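Local atomic coordinates of DNA topoisomerase I-like protein (Leishmania donovani, PDB entry 2B9S), a protein that probably relaxes supercoiled DNA as one of the two protein chains of a heterodimeric type IB topoisomerase, by transient nicking and rejoining of one strand. Residues 27-32 and 41-46. Numbering follows the deposited sequence.
With nucleotides of chain C.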
ATOM      1  N   ILE E  27      -4.472  -7.428 -21.221  1.00 37.10           N
ATOM      2  CA  ILE E  27      -3.537  -8.475 -21.661  1.00 37.91           C
ATOM      3  C   ILE E  27      -4.063  -9.851 -21.224  1.00 39.48           C
ATOM      4  O   ILE E  27      -4.145 -10.777 -22.028  1.00 40.78           O
ATOM      5  CB  ILE E  27      -2.088  -8.248 -21.132  1.00 38.18           C
ATOM      6  CG1 ILE E  27      -1.541  -6.883 -21.575  1.00 37.42           C
ATOM      7  CG2 ILE E  27      -1.156  -9.398 -21.557  1.00 37.16           C
ATOM      8  CD1 ILE E  27      -0.185  -6.544 -20.979  1.00 37.38           C
ATOM      9  N   ILE E  28      -4.442  -9.961 -19.951  1.00 40.73           N
ATOM     10  CA  ILE E  28      -5.028 -11.172 -19.394  1.00 40.77           C
ATOM     11  C   ILE E  28      -6.358 -11.554 -20.076  1.00 42.59           C
ATOM     12  O   ILE E  28      -6.535 -12.700 -20.506  1.00 42.50           O
ATOM     13  CB  ILE E  28      -5.189 -11.036 -17.860  1.00 39.92           C
ATOM     14  CG1 ILE E  28      -3.810 -11.086 -17.201  1.00 39.86           C
ATOM     15  CG2 ILE E  28      -6.080 -12.126 -17.287  1.00 37.21           C
ATOM     16  CD1 ILE E  28      -3.789 -10.614 -15.774  1.00 40.75           C
ATOM     17  N   CYS E  29      -7.272 -10.593 -20.179  1.00 43.46           N
ATOM     18  CA  CYS E  29      -8.568 -10.804 -20.835  1.00 44.78           C
ATOM     19  C   CYS E  29      -8.503 -11.238 -22.314  1.00 45.72           C
ATOM     20  O   CYS E  29      -9.236 -12.150 -22.695  1.00 46.18           O
ATOM     21  CB  CYS E  29      -9.469  -9.583 -20.646  1.00 44.65           C
ATOM     22  SG  CYS E  29      -9.973  -9.371 -18.917  1.00 44.19           S
ATOM     23  N   SER E  30      -7.641 -10.606 -23.123  1.00 46.01           N
ATOM     24  CA  SER E  30      -7.374 -11.046 -24.518  1.00 47.62           C
ATOM     25  C   SER E  30      -6.954 -12.500 -24.651  1.00 48.87           C
ATOM     26  O   SER E  30      -7.504 -13.250 -25.470  1.00 49.44           O
ATOM     27  CB  SER E  30      -6.270 -10.218 -25.170  1.00 47.52           C
ATOM     28  OG  SER E  30      -6.774  -9.422 -26.217  1.00 46.86           O
ATOM     29  N   TRP E  31      -5.958 -12.878 -23.854  1.00 47.93           N
ATOM     30  CA  TRP E  31      -5.377 -14.200 -23.921  1.00 46.79           C
ATOM     31  C   TRP E  31      -6.374 -15.245 -23.420  1.00 49.49           C
ATOM     32  O   TRP E  31      -6.442 -16.350 -23.964  1.00 52.07           O
ATOM     33  CB  TRP E  31      -4.045 -14.229 -23.154  1.00 40.92           C
ATOM     34  CG  TRP E  31      -3.431 -15.592 -23.002  1.00 38.76           C
ATOM     35  CD1 TRP E  31      -2.440 -16.147 -23.774  1.00 38.40           C
ATOM     36  CD2 TRP E  31      -3.748 -16.567 -21.999  1.00 37.42           C
ATOM     37  NE1 TRP E  31      -2.135 -17.411 -23.317  1.00 37.36           N
ATOM     38  CE2 TRP E  31      -2.921 -17.692 -22.231  1.00 36.48           C
ATOM     39  CE3 TRP E  31      -4.656 -16.601 -20.932  1.00 37.72           C
ATOM     40  CZ2 TRP E  31      -2.970 -18.830 -21.435  1.00 37.93           C
ATOM     41  CZ3 TRP E  31      -4.716 -17.745 -20.146  1.00 38.87           C
ATOM     42  CH2 TRP E  31      -3.876 -18.846 -20.402  1.00 38.55           C
ATOM     43  N   ALA E  32      -7.153 -14.893 -22.402  1.00 51.64           N
ATOM     44  CA  ALA E  32      -8.160 -15.805 -21.853  1.00 53.38           C
ATOM     45  C   ALA E  32      -9.322 -16.094 -22.822  1.00 55.34           C
ATOM     46  O   ALA E  32      -9.888 -17.193 -22.798  1.00 56.06           O
ATOM     47  CB  ALA E  32      -8.688 -15.284 -20.522  1.00 52.15           C
ATOM     48  N   LYS E  41     -11.274 -18.137 -13.475  1.00 49.89           N
ATOM     49  CA  LYS E  41     -10.168 -18.959 -12.955  1.00 49.64           C
ATOM     50  C   LYS E  41      -8.845 -18.163 -12.834  1.00 49.19           C
ATOM     51  O   LYS E  41      -7.792 -18.716 -12.468  1.00 49.04           O
ATOM     52  CB  LYS E  41      -9.988 -20.233 -13.817  1.00 49.08           C
ATOM     53  N   ILE E  42      -8.924 -16.865 -13.141  1.00 47.81           N
ATOM     54  CA  ILE E  42      -7.787 -15.936 -13.075  1.00 45.55           C
ATOM     55  C   ILE E  42      -8.130 -14.704 -12.208  1.00 45.05           C
ATOM     56  O   ILE E  42      -7.375 -14.359 -11.293  1.00 46.01           O
ATOM     57  CB  ILE E  42      -7.316 -15.523 -14.492  1.00 45.26           C
ATOM     58  CG1 ILE E  42      -6.713 -16.730 -15.227  1.00 44.76           C
ATOM     59  CG2 ILE E  42      -6.302 -14.386 -14.421  1.00 45.50           C
ATOM     60  CD1 ILE E  42      -6.773 -16.628 -16.743  1.00 44.66           C
ATOM     61  N   PHE E  43      -9.266 -14.058 -12.497  1.00 43.36           N
ATOM     62  CA  PHE E  43      -9.794 -12.973 -11.671  1.00 41.74           C
ATOM     63  C   PHE E  43     -10.963 -13.463 -10.845  1.00 41.81           C
ATOM     64  O   PHE E  43     -11.916 -14.027 -11.386  1.00 43.80           O
ATOM     65  CB  PHE E  43     -10.272 -11.789 -12.513  1.00 39.84           C
ATOM     66  CG  PHE E  43      -9.183 -11.089 -13.298  1.00 40.04           C
ATOM     67  CD1 PHE E  43      -9.496 -10.416 -14.469  1.00 39.23           C
ATOM     68  CD2 PHE E  43      -7.856 -11.069 -12.852  1.00 40.12           C
ATOM     69  CE1 PHE E  43      -8.513  -9.747 -15.188  1.00 39.23           C
ATOM     70  CE2 PHE E  43      -6.863 -10.405 -13.575  1.00 38.11           C
ATOM     71  CZ  PHE E  43      -7.191  -9.751 -14.737  1.00 38.89           C
ATOM     72  N   SER E  44     -10.889 -13.252  -9.532  1.00 41.07           N
ATOM     73  CA  SER E  44     -12.024 -13.484  -8.650  1.00 40.61           C
ATOM     74  C   SER E  44     -13.162 -12.527  -9.010  1.00 40.65           C
ATOM     75  O   SER E  44     -12.981 -11.618  -9.820  1.00 41.88           O
ATOM     76  CB  SER E  44     -11.613 -13.294  -7.191  1.00 41.00           C
ATOM     77  OG  SER E  44     -11.456 -11.915  -6.879  1.00 42.45           O
ATOM     78  N   ALA E  45     -14.332 -12.750  -8.415  1.00 41.05           N
ATOM     79  CA  ALA E  45     -15.502 -11.877  -8.565  1.00 41.46           C
ATOM     80  C   ALA E  45     -15.192 -10.391  -8.339  1.00 41.27           C
ATOM     81  O   ALA E  45     -15.624  -9.537  -9.105  1.00 41.64           O
ATOM     82  CB  ALA E  45     -16.579 -12.316  -7.598  1.00 42.95           C
ATOM     83  N   THR E  46     -14.459 -10.104  -7.268  1.00 41.46           N
ATOM     84  CA  THR E  46     -14.118  -8.739  -6.867  1.00 42.45           C
ATOM     85  C   THR E  46     -13.149  -8.055  -7.843  1.00 40.81           C
ATOM     86  O   THR E  46     -13.340  -6.892  -8.170  1.00 42.50           O
ATOM     87  CB  THR E  46     -13.603  -8.709  -5.404  1.00 42.84           C
ATOM     88  OG1 THR E  46     -14.726  -8.768  -4.518  1.00 44.88           O
ATOM     89  CG2 THR E  46     -12.839  -7.455  -5.106  1.00 44.84           C
TER
ATOM     90  P    DT C   9     -13.152 -11.998  -3.786  1.00 49.09           P
ATOM     91  OP1  DT C   9     -14.524 -12.100  -4.345  1.00 49.84           O
ATOM     92  OP2  DT C   9     -12.067 -11.422  -4.623  1.00 48.84           O
ATOM     93  O5'  DT C   9     -13.231 -11.196  -2.395  1.00 47.06           O
ATOM     94  C5'  DT C   9     -13.689 -11.831  -1.202  1.00 43.85           C
ATOM     95  C4'  DT C   9     -13.335 -11.025   0.037  1.00 41.93           C
ATOM     96  O4'  DT C   9     -12.011 -11.398   0.497  1.00 40.32           O
ATOM     97  C3'  DT C   9     -13.315  -9.504  -0.127  1.00 42.12           C
ATOM     98  O3'  DT C   9     -14.266  -8.941   0.808  1.00 43.90           O
ATOM     99  C2'  DT C   9     -11.835  -9.099   0.065  1.00 39.68           C
ATOM    100  C1'  DT C   9     -11.264 -10.249   0.874  1.00 35.38           C
ATOM    101  N1   DT C   9      -9.794 -10.566   0.718  1.00 31.97           N
ATOM    102  C2   DT C   9      -9.021 -10.690   1.866  1.00 30.19           C
ATOM    103  O2   DT C   9      -9.455 -10.554   3.009  1.00 30.48           O
ATOM    104  N3   DT C   9      -7.704 -11.002   1.631  1.00 28.03           N
ATOM    105  C4   DT C   9      -7.106 -11.197   0.397  1.00 30.48           C
ATOM    106  O4   DT C   9      -5.924 -11.476   0.312  1.00 31.25           O
ATOM    107  C5   DT C   9      -7.954 -11.045  -0.770  1.00 29.71           C
ATOM    108  C6   DT C   9      -9.243 -10.744  -0.555  1.00 31.85           C
TER
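Ile28, Cys29, Trp31 and Ala32, on one flank of helix 25-34, meet Ile42 and Phe43 in a buried, wholly apolar contact between that helix and the loop leading into helix 45-50. Ile28 is shared by both loop residues. With chi1 at -71° its CG1 lies beside the backbone N and CG2 anti to it, and CG2 lies 3.7 Å from Ile42 CG2 and equally close to Phe43 CZ. The other branch of Ile28 ends in CD1, 3.7 Å from Phe43 CZ; both branches reach the CZ end of the ring from one side of its plane, CG2 obliquely and nearer CE1, CD1 nearer CE2. Cys29 adds a sulfur-aromatic contact: SG sits at the ring edge, near its plane, 4.0 Å from Phe43 CE1. Ile42 extends the other way along the helix. Its CD1 meets the edge of the Trp31 indole at CZ3 (4.1 Å), the two side chains crossing at about a right angle, and also comes near Ala32 CB.

Directly after this apolar pair the chain turns to the DNA. Ser44, the N-cap residue of helix 45-50, points OG at OP2 of DT9 of chain C, a hydrogen bond whose modelled length of 2.4 Å is too short to be trusted, and Thr46 OG1 makes a weak one to OP1 (3.3 Å). The phosphate thus lies by the N-terminal end of that helix, whose dipole would probably favour its negative charge.

Around the contact, Met55 and Ala57 pack on Cys29, while the larger topoisomerase chain supplies Leu394 against Ile28, Phe416 against Ile42 and Phe398 stacked on Trp31, so that helix 25-34 and the loop before helix 45-50 both pack against the larger chain.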